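Local coordinates for SloR (Streptococcus mutans, PDB 5CVI), which probably acts as a homodimeric, manganese-responsive transcription regulator of the DtxR/MntR family that binds DNA when loaded with transition metal ions, at residues R139-K145 against A207-E213; M150-K156 against I175-L181. All blocks are in the same frame, centred on the assembly; numbering follows the deposited sequence.

Contact 1: residues R139-K145 against A207-E213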
ATOM      1  N   ARG B 139      -6.313 -25.577   3.382  1.00 35.97           N
ATOM      2  CA  ARG B 139      -6.350 -26.504   4.507  1.00 33.60           C
ATOM      3  C   ARG B 139      -7.766 -27.024   4.717  1.00 32.70           C
ATOM      4  O   ARG B 139      -7.972 -28.163   5.123  1.00 24.04           O
ATOM      5  CB  ARG B 139      -5.855 -25.795   5.772  1.00 28.00           C
ATOM      6  CG  ARG B 139      -6.167 -26.498   7.084  1.00 22.41           C
ATOM      7  CD  ARG B 139      -5.449 -27.834   7.197  1.00 33.63           C
ATOM      8  NE  ARG B 139      -5.554 -28.403   8.540  1.00 34.96           N
ATOM      9  CZ  ARG B 139      -6.559 -29.165   8.956  1.00 35.92           C
ATOM     10  NH1 ARG B 139      -7.558 -29.455   8.135  1.00 31.24           N
ATOM     11  NH2 ARG B 139      -6.566 -29.637  10.195  1.00 44.74           N
ATOM     12  N   TYR B 140      -8.743 -26.173   4.427  1.00 21.02           N
ATOM     13  CA  TYR B 140     -10.142 -26.510   4.641  1.00 20.90           C
ATOM     14  C   TYR B 140     -10.910 -26.497   3.325  1.00 34.85           C
ATOM     15  O   TYR B 140     -11.198 -25.438   2.770  1.00 29.90           O
ATOM     16  CB  TYR B 140     -10.761 -25.543   5.653  1.00 24.36           C
ATOM     17  CG  TYR B 140     -10.072 -25.582   7.002  1.00 31.58           C
ATOM     18  CD1 TYR B 140      -9.855 -26.789   7.652  1.00 36.53           C
ATOM     19  CD2 TYR B 140      -9.622 -24.419   7.612  1.00 18.27           C
ATOM     20  CE1 TYR B 140      -9.223 -26.838   8.880  1.00 40.59           C
ATOM     21  CE2 TYR B 140      -8.985 -24.459   8.842  1.00 32.77           C
ATOM     22  CZ  TYR B 140      -8.789 -25.672   9.470  1.00 37.86           C
ATOM     23  OH  TYR B 140      -8.155 -25.726  10.692  1.00 39.71           O
ATOM     24  N   ARG B 141     -11.241 -27.686   2.831  1.00 42.29           N
ATOM     25  CA  ARG B 141     -11.902 -27.825   1.539  1.00 40.76           C
ATOM     26  C   ARG B 141     -13.314 -28.388   1.667  1.00 36.96           C
ATOM     27  O   ARG B 141     -14.098 -28.329   0.719  1.00 34.82           O
ATOM     28  CB  ARG B 141     -11.073 -28.722   0.617  1.00 38.95           C
ATOM     29  CG  ARG B 141      -9.625 -28.290   0.459  1.00 39.48           C
ATOM     30  CD  ARG B 141      -8.835 -29.326  -0.318  1.00 54.87           C
ATOM     31  NE  ARG B 141      -9.564 -29.790  -1.497  1.00 63.52           N
ATOM     32  CZ  ARG B 141      -9.509 -29.206  -2.690  1.00 64.55           C
ATOM     33  NH1 ARG B 141      -8.757 -28.128  -2.872  1.00 63.67           N
ATOM     34  NH2 ARG B 141     -10.210 -29.700  -3.702  1.00 62.63           N
ATOM     35  N   THR B 142     -13.636 -28.937   2.834  1.00 37.38           N
ATOM     36  CA  THR B 142     -14.942 -29.562   3.035  1.00 30.89           C
ATOM     37  C   THR B 142     -16.058 -28.534   3.195  1.00 27.37           C
ATOM     38  O   THR B 142     -16.072 -27.753   4.146  1.00 26.98           O
ATOM     39  CB  THR B 142     -14.945 -30.523   4.238  1.00 29.79           C
ATOM     40  OG1 THR B 142     -13.982 -31.562   4.024  1.00 34.75           O
ATOM     41  CG2 THR B 142     -16.319 -31.145   4.420  1.00 25.80           C
ATOM     42  N   THR B 143     -16.991 -28.546   2.251  1.00 31.03           N
ATOM     43  CA  THR B 143     -18.130 -27.638   2.263  1.00 30.86           C
ATOM     44  C   THR B 143     -19.316 -28.278   2.972  1.00 36.24           C
ATOM     45  O   THR B 143     -19.575 -29.469   2.796  1.00 48.08           O
ATOM     46  CB  THR B 143     -18.539 -27.256   0.830  1.00 36.46           C
ATOM     47  OG1 THR B 143     -17.734 -26.160   0.381  1.00 37.20           O
ATOM     48  CG2 THR B 143     -19.996 -26.848   0.778  1.00 44.76           C
ATOM     49  N   LEU B 144     -20.025 -27.488   3.776  1.00 29.95           N
ATOM     50  CA  LEU B 144     -21.221 -27.967   4.465  1.00 31.69           C
ATOM     51  C   LEU B 144     -22.192 -28.602   3.478  1.00 35.48           C
ATOM     52  O   LEU B 144     -22.798 -29.635   3.765  1.00 42.92           O
ATOM     53  CB  LEU B 144     -21.913 -26.827   5.212  1.00 30.33           C
ATOM     54  CG  LEU B 144     -23.307 -27.138   5.769  1.00 25.86           C
ATOM     55  CD1 LEU B 144     -23.249 -28.214   6.850  1.00 21.70           C
ATOM     56  CD2 LEU B 144     -23.976 -25.879   6.303  1.00 24.95           C
ATOM     57  N   LYS B 145     -22.334 -27.982   2.314  1.00 33.90           N
ATOM     58  CA  LYS B 145     -23.152 -28.550   1.254  1.00 38.69           C
ATOM     59  C   LYS B 145     -22.560 -29.881   0.808  1.00 36.45           C
ATOM     60  O   LYS B 145     -21.371 -29.974   0.511  1.00 34.86           O
ATOM     61  CB  LYS B 145     -23.249 -27.578   0.075  1.00 40.24           C
ATOM     62  CG  LYS B 145     -24.016 -28.108  -1.123  1.00 25.74           C
ATOM     63  CD  LYS B 145     -24.235 -27.020  -2.154  1.00 29.22           C
ATOM     64  CE  LYS B 145     -24.852 -27.567  -3.425  1.00 31.60           C
ATOM     65  NZ  LYS B 145     -23.921 -28.493  -4.129  1.00 35.31           N
ATOM     66  N   ALA B 207     -24.624 -22.774   2.257  1.00 23.22           N
ATOM     67  CA  ALA B 207     -23.837 -23.898   2.758  1.00 26.03           C
ATOM     68  C   ALA B 207     -22.624 -24.199   1.875  1.00 27.84           C
ATOM     69  O   ALA B 207     -21.673 -24.851   2.310  1.00 21.34           O
ATOM     70  CB  ALA B 207     -24.710 -25.131   2.902  1.00 23.34           C
ATOM     71  N   SER B 208     -22.666 -23.720   0.635  1.00 26.42           N
ATOM     72  CA  SER B 208     -21.595 -23.958  -0.325  1.00 30.15           C
ATOM     73  C   SER B 208     -20.445 -22.975  -0.145  1.00 40.01           C
ATOM     74  O   SER B 208     -19.358 -23.179  -0.684  1.00 50.70           O
ATOM     75  CB  SER B 208     -22.136 -23.858  -1.750  1.00 36.85           C
ATOM     76  OG  SER B 208     -22.691 -22.578  -1.990  1.00 36.06           O
ATOM     77  N   GLN B 209     -20.698 -21.907   0.606  1.00 42.66           N
ATOM     78  CA  GLN B 209     -19.701 -20.867   0.839  1.00 38.67           C
ATOM     79  C   GLN B 209     -19.072 -21.016   2.218  1.00 37.61           C
ATOM     80  O   GLN B 209     -18.318 -20.155   2.667  1.00 45.69           O
ATOM     81  CB  GLN B 209     -20.338 -19.483   0.714  1.00 44.26           C
ATOM     82  CG  GLN B 209     -20.885 -19.167  -0.666  1.00 55.16           C
ATOM     83  CD  GLN B 209     -19.795 -19.036  -1.707  1.00 69.98           C
ATOM     84  OE1 GLN B 209     -19.152 -20.019  -2.078  1.00 73.38           O
ATOM     85  NE2 GLN B 209     -19.573 -17.813  -2.181  1.00 76.84           N
ATOM     86  N   ILE B 210     -19.393 -22.117   2.886  1.00 33.45           N
ATOM     87  CA  ILE B 210     -18.905 -22.376   4.234  1.00 34.31           C
ATOM     88  C   ILE B 210     -18.143 -23.696   4.298  1.00 30.83           C
ATOM     89  O   ILE B 210     -18.487 -24.659   3.610  1.00 35.38           O
ATOM     90  CB  ILE B 210     -20.067 -22.412   5.243  1.00 41.44           C
ATOM     91  CG1 ILE B 210     -20.625 -21.005   5.454  1.00 40.91           C
ATOM     92  CG2 ILE B 210     -19.614 -23.001   6.566  1.00 42.47           C
ATOM     93  CD1 ILE B 210     -21.757 -20.954   6.453  1.00 43.20           C
ATOM     94  N   TYR B 211     -17.105 -23.736   5.125  1.00 23.95           N
ATOM     95  CA  TYR B 211     -16.286 -24.931   5.260  1.00 24.63           C
ATOM     96  C   TYR B 211     -16.243 -25.401   6.712  1.00 26.27           C
ATOM     97  O   TYR B 211     -16.044 -24.601   7.628  1.00 31.60           O
ATOM     98  CB  TYR B 211     -14.876 -24.670   4.727  1.00 17.61           C
ATOM     99  CG  TYR B 211     -14.837 -24.280   3.263  1.00 17.74           C
ATOM    100  CD1 TYR B 211     -14.905 -22.946   2.874  1.00 23.64           C
ATOM    101  CD2 TYR B 211     -14.728 -25.244   2.272  1.00 19.26           C
ATOM    102  CE1 TYR B 211     -14.867 -22.586   1.536  1.00 28.23           C
ATOM    103  CE2 TYR B 211     -14.687 -24.895   0.931  1.00 41.53           C
ATOM    104  CZ  TYR B 211     -14.758 -23.566   0.569  1.00 35.58           C
ATOM    105  OH  TYR B 211     -14.720 -23.223  -0.763  1.00 31.80           O
ATOM    106  N   ILE B 212     -16.430 -26.701   6.918  1.00 22.27           N
ATOM    107  CA  ILE B 212     -16.510 -27.255   8.265  1.00 22.79           C
ATOM    108  C   ILE B 212     -15.571 -28.442   8.471  1.00 28.66           C
ATOM    109  O   ILE B 212     -14.973 -28.951   7.523  1.00 28.84           O
ATOM    110  CB  ILE B 212     -17.951 -27.683   8.602  1.00 20.00           C
ATOM    111  CG1 ILE B 212     -18.499 -28.600   7.507  1.00 23.48           C
ATOM    112  CG2 ILE B 212     -18.838 -26.461   8.767  1.00 18.56           C
ATOM    113  CD1 ILE B 212     -19.933 -29.047   7.735  1.00 21.43           C
ATOM    114  N   GLU B 213     -15.447 -28.872   9.722  1.00 34.24           N
ATOM    115  CA  GLU B 213     -14.613 -30.014  10.073  1.00 37.74           C
ATOM    116  C   GLU B 213     -15.154 -30.640  11.355  1.00 42.66           C
ATOM    117  O   GLU B 213     -15.546 -29.927  12.279  1.00 53.27           O
ATOM    118  CB  GLU B 213     -13.152 -29.579  10.236  1.00 37.87           C
ATOM    119  CG  GLU B 213     -12.158 -30.726  10.359  1.00 51.10           C
ATOM    120  CD  GLU B 213     -10.783 -30.374   9.806  1.00 51.90           C
ATOM    121  OE1 GLU B 213     -10.699 -30.002   8.616  1.00 50.77           O
ATOM    122  OE2 GLU B 213      -9.788 -30.471  10.560  1.00 46.66           O
TER
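How an irregular linker can be fixed to the edge of a sheet is well illustrated by residues 139-145, which run beside 207-213 and bury 660 Å² with it. At the start, Arg139 forms a salt bridge with Glu213, NH1 lying 3.2 Å from OE1 near the guanidinium plane, while the bonds to OE2 are weak. Tyr140 turns its CA-to-CB bond toward the strand; its CB is 4.3 Å from CB of Tyr211, and its carbonyl O sits over one face of the Tyr211 ring while accepting a hydrogen bond from Arg157, whose charge also makes a cation-pi contact with that ring. Arg141 directs its CB away, but its O reaches the ring edge, 3.5 Å from CE2 of Tyr211. Thr142 O then accepts a hydrogen bond from Ile212 N (3.0 Å), and Leu144 N donates to Ile210 O (3.2 Å). These two bonds flank Thr143, which forms a single beta bridge with Tyr211, so the linker borders the outer strand of the SH3-like FeoA domain without becoming a regular strand itself. From Thr143, CG2 approaches Ala207 O at 3.0 Å. Leu144 is buried, with CD1 3.5 Å from Ile212 CD1 and CD2 3.6 Å from Ala207 CB. Finally, Lys145 N donates to Ala207 O (3.2 Å), and Lys145 CD passes 3.8 Å from Ser208 CB.

Contact 2: residues M150-K156 against I175-L181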
HETATM    1  N   MSE B 150     -24.189 -36.560  10.340  1.00 47.15           N
HETATM    2  CA  MSE B 150     -24.724 -35.596  11.294  1.00 49.19           C
HETATM    3  C   MSE B 150     -23.833 -35.561  12.532  1.00 52.21           C
HETATM    4  O   MSE B 150     -22.897 -36.354  12.648  1.00 59.44           O
HETATM    5  CB  MSE B 150     -26.162 -35.958  11.675  1.00 46.95           C
HETATM    6  CG  MSE B 150     -27.082 -36.167  10.479  1.00 47.91           C
HETATM    7 SE   MSE B 150     -27.187 -34.603   9.311  0.55 56.88          SE
HETATM    8  CE  MSE B 150     -28.219 -35.379   7.846  1.00 77.92           C
ATOM      9  N   GLY B 151     -24.117 -34.644  13.453  1.00 45.82           N
ATOM     10  CA  GLY B 151     -23.302 -34.497  14.647  1.00 40.56           C
ATOM     11  C   GLY B 151     -22.634 -33.137  14.742  1.00 39.57           C
ATOM     12  O   GLY B 151     -23.055 -32.183  14.086  1.00 38.83           O
ATOM     13  N   VAL B 152     -21.586 -33.049  15.554  1.00 42.45           N
ATOM     14  CA  VAL B 152     -20.928 -31.771  15.818  1.00 40.40           C
ATOM     15  C   VAL B 152     -19.844 -31.420  14.791  1.00 39.11           C
ATOM     16  O   VAL B 152     -19.016 -32.257  14.426  1.00 43.10           O
ATOM     17  CB  VAL B 152     -20.335 -31.732  17.239  1.00 39.44           C
ATOM     18  CG1 VAL B 152     -19.687 -30.382  17.508  1.00 39.07           C
ATOM     19  CG2 VAL B 152     -21.417 -32.019  18.267  1.00 29.16           C
ATOM     20  N   TYR B 153     -19.864 -30.172  14.328  1.00 34.08           N
ATOM     21  CA  TYR B 153     -18.851 -29.663  13.409  1.00 29.48           C
ATOM     22  C   TYR B 153     -18.287 -28.343  13.914  1.00 24.96           C
ATOM     23  O   TYR B 153     -18.933 -27.639  14.687  1.00 21.76           O
ATOM     24  CB  TYR B 153     -19.441 -29.455  12.012  1.00 27.74           C
ATOM     25  CG  TYR B 153     -19.672 -30.733  11.244  1.00 30.68           C
ATOM     26  CD1 TYR B 153     -18.735 -31.194  10.328  1.00 29.68           C
ATOM     27  CD2 TYR B 153     -20.823 -31.482  11.435  1.00 29.67           C
ATOM     28  CE1 TYR B 153     -18.941 -32.360   9.626  1.00 33.63           C
ATOM     29  CE2 TYR B 153     -21.038 -32.650  10.737  1.00 29.47           C
ATOM     30  CZ  TYR B 153     -20.095 -33.086   9.835  1.00 35.88           C
ATOM     31  OH  TYR B 153     -20.305 -34.254   9.136  1.00 46.03           O
ATOM     32  N   LEU B 154     -17.079 -28.014  13.474  1.00 24.84           N
ATOM     33  CA  LEU B 154     -16.494 -26.708  13.753  1.00 20.75           C
ATOM     34  C   LEU B 154     -16.406 -25.892  12.470  1.00 19.26           C
ATOM     35  O   LEU B 154     -15.954 -26.390  11.439  1.00 19.46           O
ATOM     36  CB  LEU B 154     -15.110 -26.848  14.393  1.00 21.70           C
ATOM     37  CG  LEU B 154     -15.053 -27.070  15.908  1.00 34.25           C
ATOM     38  CD1 LEU B 154     -15.796 -28.337  16.298  1.00 41.31           C
ATOM     39  CD2 LEU B 154     -13.613 -27.122  16.396  1.00 34.35           C
ATOM     40  N   LEU B 155     -16.856 -24.644  12.534  1.00 18.01           N
ATOM     41  CA  LEU B 155     -16.739 -23.727  11.405  1.00 24.68           C
ATOM     42  C   LEU B 155     -15.296 -23.240  11.300  1.00 22.67           C
ATOM     43  O   LEU B 155     -14.848 -22.427  12.107  1.00 23.22           O
ATOM     44  CB  LEU B 155     -17.689 -22.541  11.587  1.00 29.28           C
ATOM     45  CG  LEU B 155     -17.707 -21.460  10.506  1.00 28.71           C
ATOM     46  CD1 LEU B 155     -18.058 -22.055   9.153  1.00 23.51           C
ATOM     47  CD2 LEU B 155     -18.693 -20.363  10.876  1.00 30.18           C
ATOM     48  N   LYS B 156     -14.567 -23.746  10.310  1.00 24.08           N
ATOM     49  CA  LYS B 156     -13.140 -23.456  10.189  1.00 23.28           C
ATOM     50  C   LYS B 156     -12.812 -22.375   9.155  1.00 26.03           C
ATOM     51  O   LYS B 156     -11.851 -21.622   9.327  1.00 29.71           O
ATOM     52  CB  LYS B 156     -12.348 -24.731   9.876  1.00 18.76           C
ATOM     53  CG  LYS B 156     -12.519 -25.854  10.885  1.00 29.06           C
ATOM     54  CD  LYS B 156     -12.259 -25.386  12.310  1.00 35.99           C
ATOM     55  CE  LYS B 156     -10.815 -24.944  12.503  1.00 40.77           C
ATOM     56  NZ  LYS B 156     -10.595 -24.383  13.870  1.00 40.99           N
ATOM     57  N   ILE B 175     -15.937 -17.884  12.952  1.00 20.07           N
ATOM     58  CA  ILE B 175     -14.974 -18.955  12.731  1.00 24.09           C
ATOM     59  C   ILE B 175     -14.582 -19.580  14.070  1.00 28.55           C
ATOM     60  O   ILE B 175     -14.196 -18.876  15.001  1.00 31.29           O
ATOM     61  CB  ILE B 175     -13.706 -18.430  12.027  1.00 22.22           C
ATOM     62  CG1 ILE B 175     -14.055 -17.830  10.662  1.00 21.24           C
ATOM     63  CG2 ILE B 175     -12.671 -19.536  11.888  1.00 19.62           C
ATOM     64  CD1 ILE B 175     -14.710 -18.801   9.714  1.00 24.64           C
ATOM     65  N   GLY B 176     -14.694 -20.900  14.168  1.00 25.54           N
ATOM     66  CA  GLY B 176     -14.357 -21.604  15.391  1.00 25.31           C
ATOM     67  C   GLY B 176     -15.584 -22.011  16.185  1.00 31.88           C
ATOM     68  O   GLY B 176     -15.475 -22.688  17.212  1.00 20.12           O
ATOM     69  N   ASP B 177     -16.755 -21.601  15.708  1.00 27.19           N
ATOM     70  CA  ASP B 177     -18.008 -21.939  16.373  1.00 29.47           C
ATOM     71  C   ASP B 177     -18.364 -23.409  16.196  1.00 37.71           C
ATOM     72  O   ASP B 177     -18.172 -23.982  15.122  1.00 38.39           O
ATOM     73  CB  ASP B 177     -19.149 -21.065  15.850  1.00 38.08           C
ATOM     74  CG  ASP B 177     -19.274 -19.755  16.603  1.00 47.47           C
ATOM     75  OD1 ASP B 177     -18.764 -19.673  17.742  1.00 53.80           O
ATOM     76  OD2 ASP B 177     -19.888 -18.812  16.060  1.00 43.52           O
ATOM     77  N   GLU B 178     -18.877 -24.013  17.264  1.00 39.93           N
ATOM     78  CA  GLU B 178     -19.401 -25.371  17.201  1.00 32.77           C
ATOM     79  C   GLU B 178     -20.870 -25.335  16.786  1.00 35.80           C
ATOM     80  O   GLU B 178     -21.707 -24.750  17.474  1.00 41.29           O
ATOM     81  CB  GLU B 178     -19.256 -26.075  18.554  1.00 32.89           C
ATOM     82  CG  GLU B 178     -17.823 -26.386  18.958  1.00 43.69           C
ATOM     83  CD  GLU B 178     -17.724 -27.090  20.302  1.00 52.01           C
ATOM     84  OE1 GLU B 178     -18.759 -27.218  20.990  1.00 49.71           O
ATOM     85  OE2 GLU B 178     -16.607 -27.517  20.670  1.00 60.79           O
ATOM     86  N   LEU B 179     -21.181 -25.947  15.651  1.00 20.47           N
ATOM     87  CA  LEU B 179     -22.565 -26.064  15.213  1.00 24.46           C
ATOM     88  C   LEU B 179     -22.923 -27.522  14.943  1.00 26.68           C
ATOM     89  O   LEU B 179     -22.200 -28.230  14.244  1.00 30.59           O
ATOM     90  CB  LEU B 179     -22.816 -25.194  13.981  1.00 23.89           C
ATOM     91  CG  LEU B 179     -21.665 -25.108  12.979  1.00 24.72           C
ATOM     92  CD1 LEU B 179     -21.651 -26.317  12.055  1.00 24.46           C
ATOM     93  CD2 LEU B 179     -21.741 -23.813  12.188  1.00 19.79           C
ATOM     94  N   ARG B 180     -24.035 -27.969  15.520  1.00 25.33           N
ATOM     95  CA  ARG B 180     -24.471 -29.351  15.380  1.00 27.95           C
ATOM     96  C   ARG B 180     -25.426 -29.493  14.196  1.00 28.44           C
ATOM     97  O   ARG B 180     -26.501 -28.889  14.176  1.00 24.70           O
ATOM     98  CB  ARG B 180     -25.135 -29.834  16.678  1.00 32.90           C
ATOM     99  CG  ARG B 180     -25.607 -31.284  16.661  1.00 33.73           C
ATOM    100  CD  ARG B 180     -26.207 -31.702  18.002  1.00 37.87           C
ATOM    101  NE  ARG B 180     -25.203 -31.839  19.057  1.00 46.94           N
ATOM    102  CZ  ARG B 180     -24.824 -30.857  19.869  1.00 56.93           C
ATOM    103  NH1 ARG B 180     -25.361 -29.648  19.753  1.00 55.51           N
ATOM    104  NH2 ARG B 180     -23.905 -31.080  20.799  1.00 64.10           N
ATOM    105  N   LEU B 181     -25.022 -30.286  13.207  1.00 31.76           N
ATOM    106  CA  LEU B 181     -25.866 -30.556  12.048  1.00 37.01           C
ATOM    107  C   LEU B 181     -26.906 -31.614  12.391  1.00 35.66           C
ATOM    108  O   LEU B 181     -26.568 -32.775  12.631  1.00 34.65           O
ATOM    109  CB  LEU B 181     -25.021 -31.019  10.861  1.00 42.64           C
ATOM    110  CG  LEU B 181     -25.807 -31.418   9.610  1.00 46.11           C
ATOM    111  CD1 LEU B 181     -26.684 -30.266   9.143  1.00 42.38           C
ATOM    112  CD2 LEU B 181     -24.869 -31.865   8.497  1.00 53.36           C
TER
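Six backbone hydrogen bonds join residues 150-156 to 175-181. Gly151 and Leu181 exchange two, Gly151 N to Leu181 O at 3.2 Å and Leu181 N to Gly151 O at 2.9 Å; Tyr153 and Leu179 repeat the pattern, with Tyr153 N to Leu179 O and Leu179 N to Tyr153 O both at 3.0 Å. Just before strand 178-185 begins, Asp177 O accepts from Leu155 N (3.0 Å), and Gly176 N gives Leu155 O the shortest bond, 2.6 Å. Gly151 and Gly176 both have positive phi, where a CB would collide with the preceding carbonyl O. Val152-Arg180 lies between the two hydrogen-bonded pairs and Leu154-Glu178 follows the second; both are non-hydrogen-bonded pairs whose side chains share one face: Val152 CG2 is 3.7 Å from Arg180 NH2, and Leu154 CD1 is 3.9 Å from Glu178 CG. Glu194 meets the charge of Arg180, Lys215 that of Glu178. On the other face, Tyr153 CB packs 3.8 Å from Leu179 CD1 and Tyr153 CD2 4.3 Å from Leu181 CB. At the ends, selenomethionine Met150 places SE 3.5 Å from Leu181 CG, and Leu155 CG lies 4.1 Å from Ile175 CD1. With an apolar face of Tyr153, Leu179 and Leu181, a mixed opposite face, and N-to-C directions of 151-156 and 178-181 at 142°, short of a flat pair's 180°, the pairing suits the twisted sheet of an SH3-like FeoA domain.

How the contacts relate
From the N terminus, the chain passes through the helical part of the protein before reaching 139-145, the first half of contact 1. Strand 151-158 follows, then helix 162-170; residues 175-181 next return to strand 151-158, so contact 2 closes a short loop that contains the helix. After strands 190-195 and 198-203, residues 207-213 come back to 139-145 and close contact 1, within whose long loop contact 2 is nested. The two meet through strand 151-158, flanked by 178-185 and 210-214: Glu213 O lies 2.7 Å from Leu154 N, a probable hydrogen bond. Contact 1 thus holds the segment leading into the sheet against its last strand, 210-214, and contact 2 joins 151-158 to the middle strand 178-185.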